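Local coordinates for tailspike protein (Acinetobacter phage vB_ApiP_P1, PDB 6E1R) that probably binds and depolymerises the capsular polysaccharide of its Acinetobacter host, acting as a trimeric tailspike hydrolase, at residues 330-341 / 356-366; 450-458 / 543-554. One frame throughout, in Å; residues are numbered along the deposited sequence.

Contact 1: residues 330-341 / 356-366; sequences PLIKFQGIHMNR and PKYIFEGCYGQ
Two successive rungs of the parallel beta-helix stack here, Leu331 to Gln335 pairing in parallel with Lys357 to Glu361. The short strands run 4.8 Å apart, with 12° between their directions. Backbone bonds alternate along the pair, such as Phe334 N to Ile359 O at 2.8 Å. Ile332, Phe334, Tyr358 and Phe360 line one face, which looks into the helix. There the Phe334 and Phe360 rings lie side by side and point the same way, with planes 18° apart. They are slid so far that they barely overlap, and Phe334 CD2 sits over the rim of the Phe360 face, 3.5 Å from Phe360 CE2. On its other neighbouring rung Phe334 meets Phe303, so three phenylalanine rings follow one another on successive rungs. The other face faces the trimer axis. Lys333 is fully extended, with CG anti to the backbone N (chi1 -176°), and its NZ forms a long, weak salt bridge of 3.4 Å to Glu361 OE1. A water also joins these two atoms. Stronger partners lie across the interface: Lys333 pairs with Glu361 of the third subunit, and Glu361 OE2 with Lys333 of the second. After the corner at Gly336 the chains pair again, Met339 N reaching Tyr364 O at 2.6 Å. That same carbonyl oxygen lies over one face of the His338 ring. Near the bend Cys363 SG lies 3.7 Å from Phe334 CB.

Contact 2: residues 450-458 / 543-554; sequences GVASLSHPS and MEVFTTGNVQAT
Ser453 to Ser455 pair antiparallel with Gln552 to Thr554, Leu454 and Ala553 forming a non-hydrogen-bonded pair and Ser455 and Gln552 a hydrogen-bonded one. Ser453 N donates to Thr554 OXT at 2.8 Å with a nearly straight 172° angle, and Thr554 N returns a bond to Ser453 O at 2.9 Å. The terminal carboxylate thus takes the place of a further strand carbonyl. Gln552 N bonds to Ser455 O, the return bond from Ser455 N to Gln552 O is weak, and the side-chain NE2 adds a third, to Ser455 OG at 3.1 Å. The hydroxyl lies close to the amide plane. Ser455 OG stands between its backbone N and carbonyl carbon (chi1 60°), on the same face as the extended glutamine. The amide of Gln552 also lies along Pro457, its CD 3.7 Å from Pro457 CA. This pairing puts the C-terminal strand at the border, within this chain, of a four-stranded antiparallel sheet in the C-terminal beta domain. Gly549 turns the chain into it from strand 539-548, which belongs to a second sheet. Between the two sheets Val451 points at that strand, and its CG1 lies 3.8 Å from Met543 CB, the side chains crossing at about a right angle. Within the first sheet, Ala452 CB meets Ala553 CB at 3.7 Å. Beyond the strand, His456 and Asn550 lie side by side, ring and amide 9° from parallel. Asn550 OD1 is bonded to Asn471 of the third subunit.

Contact 1 and contact 2 follow one another along the chain and belong to different parts of the spike. Their centres are about 40 Å apart and their nearest atoms about 23 Å, so they do not touch. The centre of contact 1 is about 12 Å from the centre of the chain, in the beta-helix. The centre of contact 2 is about 44 Å from the centre of the chain, in the C-terminal beta domain, and the contact includes the last residue. Parallel rungs build the first, whereas antiparallel pairing and sheet-to-sheet packing build the second. Both reach the third subunit, so trimer contacts occur at two separate levels of the spike.

Contact 1: residues 330-341 / 356-366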
loop_
_atom_site.group_PDB
_atom_site.type_symbol
_atom_site.label_atom_id
_atom_site.label_comp_id
_atom_site.label_asym_id
_atom_site.label_seq_id
_atom_site.Cartn_x
_atom_site.Cartn_y
_atom_site.Cartn_z
ATOM N N PRO A 330 17.133 2.734 -0.762
ATOM C CA PRO A 330 17.357 1.670 0.226
ATOM C C PRO A 330 16.581 0.408 -0.105
ATOM O O PRO A 330 17.037 -0.703 0.185
ATOM C CB PRO A 330 16.874 2.304 1.536
ATOM C CG PRO A 330 15.829 3.275 1.105
ATOM C CD PRO A 330 16.289 3.816 -0.226
ATOM N N LEU A 331 15.406 0.568 -0.710
ATOM C CA LEU A 331 14.506 -0.552 -0.936
ATOM C C LEU A 331 13.699 -0.331 -2.206
ATOM O O LEU A 331 13.192 0.768 -2.446
ATOM C CB LEU A 331 13.558 -0.742 0.253
ATOM C CG LEU A 331 12.400 -1.716 0.044
ATOM C CD1 LEU A 331 12.928 -3.119 -0.196
ATOM C CD2 LEU A 331 11.451 -1.688 1.232
ATOM N N ILE A 332 13.584 -1.382 -3.011
ATOM C CA ILE A 332 12.647 -1.434 -4.126
ATOM C C ILE A 332 11.709 -2.600 -3.851
ATOM O O ILE A 332 12.122 -3.766 -3.915
ATOM C CB ILE A 332 13.352 -1.594 -5.478
ATOM C CG1 ILE A 332 14.238 -0.379 -5.762
ATOM C CG2 ILE A 332 12.329 -1.781 -6.590
ATOM C CD1 ILE A 332 14.948 -0.442 -7.098
ATOM N N LYS A 333 10.453 -2.294 -3.539
ATOM C CA LYS A 333 9.479 -3.299 -3.138
ATOM C C LYS A 333 8.506 -3.565 -4.276
ATOM O O LYS A 333 7.898 -2.633 -4.812
ATOM C CB LYS A 333 8.716 -2.862 -1.886
ATOM C CG LYS A 333 7.749 -3.917 -1.372
ATOM C CD LYS A 333 7.130 -3.523 -0.042
ATOM C CE LYS A 333 6.270 -4.651 0.514
ATOM N NZ LYS A 333 5.627 -4.287 1.807
ATOM N N PHE A 334 8.364 -4.835 -4.638
ATOM C CA PHE A 334 7.363 -5.291 -5.599
ATOM C C PHE A 334 6.291 -6.018 -4.790
ATOM O O PHE A 334 6.389 -7.221 -4.542
ATOM C CB PHE A 334 7.988 -6.195 -6.657
ATOM C CG PHE A 334 9.003 -5.505 -7.523
ATOM C CD1 PHE A 334 8.612 -4.799 -8.647
ATOM C CD2 PHE A 334 10.351 -5.560 -7.210
ATOM C CE1 PHE A 334 9.546 -4.164 -9.443
ATOM C CE2 PHE A 334 11.288 -4.925 -8.002
ATOM C CZ PHE A 334 10.886 -4.227 -9.119
ATOM N N GLN A 335 5.269 -5.276 -4.374
ATOM C CA GLN A 335 4.225 -5.794 -3.491
ATOM C C GLN A 335 3.053 -6.270 -4.343
ATOM O O GLN A 335 2.245 -5.466 -4.813
ATOM C CB GLN A 335 3.794 -4.732 -2.485
ATOM C CG GLN A 335 2.706 -5.191 -1.530
ATOM C CD GLN A 335 2.437 -4.188 -0.424
ATOM O OE1 GLN A 335 3.270 -3.331 -0.131
ATOM N NE2 GLN A 335 1.267 -4.291 0.196
ATOM N N GLY A 336 2.969 -7.584 -4.541
ATOM C CA GLY A 336 1.858 -8.185 -5.253
ATOM C C GLY A 336 1.767 -7.784 -6.711
ATOM O O GLY A 336 0.714 -7.330 -7.169
ATOM N N ILE A 337 2.856 -7.957 -7.452
ATOM C CA ILE A 337 2.928 -7.557 -8.853
ATOM C C ILE A 337 2.782 -8.794 -9.725
ATOM O O ILE A 337 3.425 -9.822 -9.473
ATOM C CB ILE A 337 4.245 -6.824 -9.156
ATOM C CG1 ILE A 337 4.496 -5.732 -8.115
ATOM C CG2 ILE A 337 4.217 -6.228 -10.553
ATOM C CD1 ILE A 337 3.389 -4.707 -8.031
ATOM N N HIS A 338 1.942 -8.699 -10.753
ATOM C CA HIS A 338 1.810 -9.768 -11.736
ATOM C C HIS A 338 2.909 -9.591 -12.777
ATOM O O HIS A 338 2.906 -8.612 -13.531
ATOM C CB HIS A 338 0.425 -9.739 -12.377
ATOM C CG HIS A 338 0.140 -10.918 -13.253
ATOM N ND1 HIS A 338 -0.534 -12.032 -12.803
ATOM C CD2 HIS A 338 0.447 -11.162 -14.549
ATOM C CE1 HIS A 338 -0.639 -12.909 -13.784
ATOM N NE2 HIS A 338 -0.050 -12.407 -14.855
HETATM N N MSE A 339 3.853 -10.526 -12.818
HETATM C CA MSE A 339 5.029 -10.376 -13.671
HETATM C C MSE A 339 5.243 -11.552 -14.618
HETATM O O MSE A 339 6.082 -12.416 -14.369
HETATM C CB MSE A 339 6.276 -10.176 -12.808
HETATM C CG MSE A 339 6.233 -8.921 -11.955
HETATM SE SE MSE A 339 7.767 -8.757 -10.768
HETATM C CE MSE A 339 8.503 -7.085 -11.447
ATOM N N ASN A 340 4.487 -11.569 -15.713
ATOM C CA ASN A 340 4.625 -12.583 -16.758
ATOM C C ASN A 340 5.665 -12.090 -17.759
ATOM O O ASN A 340 5.351 -11.309 -18.660
ATOM C CB ASN A 340 3.282 -12.846 -17.428
ATOM C CG ASN A 340 3.330 -14.012 -18.392
ATOM O OD1 ASN A 340 4.289 -14.784 -18.402
ATOM N ND2 ASN A 340 2.293 -14.146 -19.210
ATOM N N ARG A 341 6.912 -12.552 -17.604
ATOM C CA ARG A 341 8.027 -12.094 -18.431
ATOM C C ARG A 341 8.225 -10.588 -18.321
ATOM O O ARG A 341 7.995 -9.856 -19.292
ATOM C CB ARG A 341 7.848 -12.496 -19.899
ATOM C CG ARG A 341 7.714 -13.986 -20.149
ATOM C CD ARG A 341 7.398 -14.252 -21.610
ATOM N NE ARG A 341 8.158 -15.386 -22.133
ATOM C CZ ARG A 341 7.745 -16.649 -22.146
ATOM N NH1 ARG A 341 6.563 -16.976 -21.645
ATOM N NH2 ARG A 341 8.531 -17.587 -22.656
ATOM N N PRO A 356 20.285 -0.985 -4.265
ATOM C CA PRO A 356 19.211 -1.182 -3.282
ATOM C C PRO A 356 18.952 -2.639 -2.909
ATOM O O PRO A 356 19.373 -3.551 -3.621
ATOM C CB PRO A 356 17.988 -0.604 -3.996
ATOM C CG PRO A 356 18.260 -0.849 -5.432
ATOM C CD PRO A 356 19.745 -0.655 -5.597
ATOM N N LYS A 357 18.257 -2.844 -1.794
ATOM C CA LYS A 357 17.710 -4.148 -1.461
ATOM C C LYS A 357 16.342 -4.308 -2.113
ATOM O O LYS A 357 15.687 -3.332 -2.485
ATOM C CB LYS A 357 17.597 -4.326 0.054
ATOM C CG LYS A 357 18.879 -4.036 0.822
ATOM C CD LYS A 357 20.017 -4.933 0.368
ATOM C CE LYS A 357 21.254 -4.734 1.229
ATOM N NZ LYS A 357 22.427 -5.481 0.694
ATOM N N TYR A 358 15.908 -5.558 -2.244
ATOM C CA TYR A 358 14.677 -5.870 -2.954
ATOM C C TYR A 358 13.744 -6.689 -2.076
ATOM O O TYR A 358 14.186 -7.553 -1.315
ATOM C CB TYR A 358 14.970 -6.626 -4.256
ATOM C CG TYR A 358 15.683 -5.785 -5.289
ATOM C CD1 TYR A 358 17.063 -5.634 -5.260
ATOM C CD2 TYR A 358 14.974 -5.137 -6.291
ATOM C CE1 TYR A 358 17.717 -4.863 -6.202
ATOM C CE2 TYR A 358 15.619 -4.365 -7.236
ATOM C CZ TYR A 358 16.990 -4.232 -7.189
ATOM O OH TYR A 358 17.634 -3.462 -8.130
ATOM N N ILE A 359 12.451 -6.405 -2.192
ATOM C CA ILE A 359 11.400 -7.194 -1.564
ATOM C C ILE A 359 10.431 -7.626 -2.655
ATOM O O ILE A 359 9.874 -6.781 -3.366
ATOM C CB ILE A 359 10.673 -6.415 -0.458
ATOM C CG1 ILE A 359 11.572 -6.271 0.772
ATOM C CG2 ILE A 359 9.368 -7.105 -0.088
ATOM C CD1 ILE A 359 10.919 -5.537 1.924
ATOM N N PHE A 360 10.238 -8.933 -2.788
ATOM C CA PHE A 360 9.254 -9.510 -3.698
ATOM C C PHE A 360 8.205 -10.190 -2.828
ATOM O O PHE A 360 8.440 -11.273 -2.286
ATOM C CB PHE A 360 9.904 -10.484 -4.676
ATOM C CG PHE A 360 10.795 -9.824 -5.689
ATOM C CD1 PHE A 360 12.106 -9.499 -5.377
ATOM C CD2 PHE A 360 10.322 -9.536 -6.960
ATOM C CE1 PHE A 360 12.926 -8.890 -6.311
ATOM C CE2 PHE A 360 11.137 -8.930 -7.899
ATOM C CZ PHE A 360 12.440 -8.607 -7.573
ATOM N N GLU A 361 7.051 -9.545 -2.694
ATOM C CA GLU A 361 6.003 -9.965 -1.769
ATOM C C GLU A 361 4.789 -10.417 -2.574
ATOM O O GLU A 361 4.036 -9.591 -3.096
ATOM C CB GLU A 361 5.656 -8.825 -0.818
ATOM C CG GLU A 361 4.754 -9.211 0.334
ATOM C CD GLU A 361 4.410 -8.020 1.203
ATOM O OE1 GLU A 361 5.251 -7.629 2.040
ATOM O OE2 GLU A 361 3.308 -7.462 1.034
ATOM N N GLY A 362 4.606 -11.732 -2.669
ATOM C CA GLY A 362 3.438 -12.284 -3.323
ATOM C C GLY A 362 3.383 -12.103 -4.822
ATOM O O GLY A 362 2.301 -12.203 -5.403
ATOM N N CYS A 363 4.517 -11.855 -5.474
ATOM C CA CYS A 363 4.519 -11.676 -6.918
ATOM C C CYS A 363 4.190 -12.990 -7.625
ATOM O O CYS A 363 4.375 -14.085 -7.086
ATOM C CB CYS A 363 5.868 -11.138 -7.390
ATOM S SG CYS A 363 6.276 -9.504 -6.732
ATOM N N TYR A 364 3.706 -12.866 -8.860
ATOM C CA TYR A 364 3.183 -14.007 -9.600
ATOM C C TYR A 364 3.465 -13.822 -11.083
ATOM O O TYR A 364 3.126 -12.780 -11.651
ATOM C CB TYR A 364 1.675 -14.154 -9.355
ATOM C CG TYR A 364 1.036 -15.372 -9.983
ATOM C CD1 TYR A 364 0.571 -15.342 -11.292
ATOM C CD2 TYR A 364 0.874 -16.545 -9.258
ATOM C CE1 TYR A 364 -0.022 -16.452 -11.866
ATOM C CE2 TYR A 364 0.282 -17.659 -9.824
ATOM C CZ TYR A 364 -0.165 -17.607 -11.127
ATOM O OH TYR A 364 -0.756 -18.714 -11.692
ATOM N N GLY A 365 4.079 -14.821 -11.699
ATOM C CA GLY A 365 4.325 -14.778 -13.125
ATOM C C GLY A 365 5.369 -15.798 -13.539
ATOM O O GLY A 365 5.723 -16.701 -12.782
ATOM N N GLN A 366 5.858 -15.619 -14.765
ATOM C CA GLN A 366 6.839 -16.503 -15.378
ATOM C C GLN A 366 8.046 -15.681 -15.804
ATOM O O GLN A 366 7.898 -14.572 -16.326
ATOM C CB GLN A 366 6.237 -17.247 -16.576
ATOM C CG GLN A 366 7.227 -18.093 -17.356
ATOM C CD GLN A 366 6.582 -18.808 -18.526
ATOM O OE1 GLN A 366 6.471 -18.258 -19.621
ATOM N NE2 GLN A 366 6.154 -20.046 -18.298
HETATM O O HOH W 1 4.825 -5.837 4.301
#

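Contact 2: residues 450-458 / 543-554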
loop_
_atom_site.group_PDB
_atom_site.type_symbol
_atom_site.label_atom_id
_atom_site.label_comp_id
_atom_site.label_asym_id
_atom_site.label_seq_id
_atom_site.Cartn_x
_atom_site.Cartn_y
_atom_site.Cartn_z
ATOM N N GLY A 450 48.133 -20.626 16.262
ATOM C CA GLY A 450 46.861 -20.181 16.804
ATOM C C GLY A 450 45.731 -20.394 15.811
ATOM O O GLY A 450 45.892 -20.214 14.603
ATOM N N VAL A 451 44.572 -20.782 16.333
ATOM C CA VAL A 451 43.401 -21.088 15.522
ATOM C C VAL A 451 42.327 -20.015 15.660
ATOM O O VAL A 451 41.800 -19.522 14.663
ATOM C CB VAL A 451 42.836 -22.483 15.873
ATOM C CG1 VAL A 451 41.516 -22.720 15.154
ATOM C CG2 VAL A 451 43.843 -23.565 15.514
ATOM N N ALA A 452 41.995 -19.636 16.892
ATOM C CA ALA A 452 40.948 -18.650 17.119
ATOM C C ALA A 452 41.142 -18.017 18.487
ATOM O O ALA A 452 41.858 -18.543 19.343
ATOM C CB ALA A 452 39.553 -19.274 17.011
ATOM N N SER A 453 40.495 -16.870 18.677
ATOM C CA SER A 453 40.487 -16.175 19.955
ATOM C C SER A 453 39.211 -16.510 20.715
ATOM O O SER A 453 38.119 -16.523 20.140
ATOM C CB SER A 453 40.594 -14.662 19.757
ATOM O OG SER A 453 41.816 -14.311 19.134
ATOM N N LEU A 454 39.357 -16.785 22.006
ATOM C CA LEU A 454 38.242 -17.146 22.867
ATOM C C LEU A 454 37.893 -15.977 23.776
ATOM O O LEU A 454 38.783 -15.271 24.264
ATOM C CB LEU A 454 38.573 -18.385 23.703
ATOM C CG LEU A 454 39.003 -19.617 22.906
ATOM C CD1 LEU A 454 39.300 -20.787 23.833
ATOM C CD2 LEU A 454 37.939 -19.993 21.882
ATOM N N SER A 455 36.597 -15.778 24.001
ATOM C CA SER A 455 36.130 -14.695 24.856
ATOM C C SER A 455 34.679 -14.950 25.227
ATOM O O SER A 455 33.989 -15.760 24.601
ATOM C CB SER A 455 36.271 -13.332 24.168
ATOM O OG SER A 455 35.525 -13.290 22.964
ATOM N N HIS A 456 34.228 -14.254 26.262
ATOM C CA HIS A 456 32.819 -14.297 26.624
ATOM C C HIS A 456 32.014 -13.554 25.564
ATOM O O HIS A 456 32.384 -12.437 25.183
ATOM C CB HIS A 456 32.602 -13.671 28.000
ATOM C CG HIS A 456 31.265 -13.973 28.603
ATOM N ND1 HIS A 456 30.102 -13.375 28.169
ATOM C CD2 HIS A 456 30.908 -14.799 29.613
ATOM C CE1 HIS A 456 29.085 -13.826 28.881
ATOM N NE2 HIS A 456 29.547 -14.691 29.766
ATOM N N PRO A 457 30.917 -14.130 25.063
ATOM C CA PRO A 457 30.204 -13.493 23.945
ATOM C C PRO A 457 29.262 -12.373 24.352
ATOM O O PRO A 457 28.853 -11.593 23.483
ATOM C CB PRO A 457 29.434 -14.659 23.306
ATOM C CG PRO A 457 29.384 -15.748 24.356
ATOM C CD PRO A 457 30.247 -15.355 25.526
ATOM N N SER A 458 28.904 -12.262 25.629
ATOM C CA SER A 458 27.971 -11.240 26.090
ATOM C C SER A 458 28.619 -10.172 26.954
ATOM O O SER A 458 28.271 -8.996 26.835
ATOM C CB SER A 458 26.827 -11.890 26.877
ATOM O OG SER A 458 26.383 -13.080 26.249
HETATM N N MSE A 543 41.039 -25.495 10.270
HETATM C CA MSE A 543 40.143 -25.882 11.353
HETATM C C MSE A 543 38.761 -25.256 11.205
HETATM O O MSE A 543 38.608 -24.182 10.619
HETATM C CB MSE A 543 40.734 -25.490 12.712
HETATM C CG MSE A 543 41.802 -26.432 13.247
HETATM SE SE MSE A 543 43.457 -26.409 12.218
HETATM C CE MSE A 543 44.648 -27.171 13.555
ATOM N N GLU A 544 37.757 -25.941 11.745
ATOM C CA GLU A 544 36.399 -25.421 11.839
ATOM C C GLU A 544 35.918 -25.630 13.265
ATOM O O GLU A 544 35.838 -26.771 13.732
ATOM C CB GLU A 544 35.462 -26.113 10.844
ATOM C CG GLU A 544 35.731 -25.751 9.396
ATOM C CD GLU A 544 34.862 -26.520 8.420
ATOM O OE1 GLU A 544 34.930 -27.767 8.412
ATOM O OE2 GLU A 544 34.108 -25.875 7.660
ATOM N N VAL A 545 35.606 -24.536 13.954
ATOM C CA VAL A 545 35.263 -24.569 15.369
ATOM C C VAL A 545 33.774 -24.295 15.524
ATOM O O VAL A 545 33.228 -23.385 14.889
ATOM C CB VAL A 545 36.100 -23.554 16.173
ATOM C CG1 VAL A 545 35.804 -23.672 17.661
ATOM C CG2 VAL A 545 37.583 -23.759 15.903
ATOM N N PHE A 546 33.121 -25.082 16.377
ATOM C CA PHE A 546 31.707 -24.925 16.705
ATOM C C PHE A 546 31.609 -24.786 18.218
ATOM O O PHE A 546 31.907 -25.735 18.951
ATOM C CB PHE A 546 30.881 -26.116 16.213
ATOM C CG PHE A 546 31.036 -26.411 14.746
ATOM C CD1 PHE A 546 32.118 -27.142 14.281
ATOM C CD2 PHE A 546 30.092 -25.968 13.833
ATOM C CE1 PHE A 546 32.260 -27.418 12.932
ATOM C CE2 PHE A 546 30.227 -26.242 12.482
ATOM C CZ PHE A 546 31.313 -26.968 12.032
ATOM N N THR A 547 31.187 -23.616 18.687
ATOM C CA THR A 547 31.193 -23.314 20.109
ATOM C C THR A 547 29.795 -23.450 20.700
ATOM O O THR A 547 28.786 -23.324 20.001
ATOM C CB THR A 547 31.727 -21.904 20.374
ATOM O OG1 THR A 547 30.710 -20.939 20.075
ATOM C CG2 THR A 547 32.950 -21.627 19.513
ATOM N N THR A 548 29.753 -23.717 22.003
ATOM C CA THR A 548 28.513 -23.838 22.754
ATOM C C THR A 548 28.743 -23.273 24.147
ATOM O O THR A 548 29.794 -23.505 24.750
ATOM C CB THR A 548 28.046 -25.299 22.849
ATOM O OG1 THR A 548 27.944 -25.861 21.534
ATOM C CG2 THR A 548 26.692 -25.391 23.536
ATOM N N GLY A 549 27.764 -22.529 24.652
ATOM C CA GLY A 549 27.871 -21.974 25.985
ATOM C C GLY A 549 28.397 -20.554 26.004
ATOM O O GLY A 549 28.204 -19.801 25.046
ATOM N N ASN A 550 29.065 -20.177 27.091
ATOM C CA ASN A 550 29.569 -18.814 27.267
ATOM C C ASN A 550 30.963 -18.635 26.672
ATOM O O ASN A 550 31.885 -18.181 27.346
ATOM C CB ASN A 550 29.560 -18.453 28.746
ATOM C CG ASN A 550 28.161 -18.393 29.321
ATOM O OD1 ASN A 550 27.858 -19.053 30.313
ATOM N ND2 ASN A 550 27.298 -17.596 28.699
ATOM N N VAL A 551 31.128 -18.977 25.394
ATOM C CA VAL A 551 32.408 -18.808 24.718
ATOM C C VAL A 551 32.157 -18.632 23.227
ATOM O O VAL A 551 31.221 -19.206 22.661
ATOM C CB VAL A 551 33.365 -19.995 24.997
ATOM C CG1 VAL A 551 32.868 -21.268 24.324
ATOM C CG2 VAL A 551 34.787 -19.658 24.558
ATOM N N GLN A 552 32.998 -17.817 22.595
ATOM C CA GLN A 552 32.946 -17.579 21.161
ATOM C C GLN A 552 34.358 -17.608 20.598
ATOM O O GLN A 552 35.308 -17.180 21.259
ATOM C CB GLN A 552 32.277 -16.235 20.839
ATOM C CG GLN A 552 32.999 -15.030 21.425
ATOM C CD GLN A 552 32.413 -13.710 20.966
ATOM O OE1 GLN A 552 31.533 -13.671 20.104
ATOM N NE2 GLN A 552 32.899 -12.617 21.543
ATOM N N ALA A 553 34.493 -18.124 19.380
ATOM C CA ALA A 553 35.778 -18.207 18.692
ATOM C C ALA A 553 35.783 -17.176 17.571
ATOM O O ALA A 553 35.042 -17.310 16.592
ATOM C CB ALA A 553 36.020 -19.614 18.149
ATOM N N THR A 554 36.621 -16.152 17.712
ATOM C CA THR A 554 36.690 -15.078 16.726
ATOM C C THR A 554 38.108 -14.905 16.192
ATOM O O THR A 554 38.348 -14.113 15.280
ATOM C CB THR A 554 36.214 -13.735 17.314
ATOM O OG1 THR A 554 37.082 -13.343 18.384
ATOM C CG2 THR A 554 34.789 -13.853 17.836
ATOM O OXT THR A 554 39.047 -15.550 16.660
#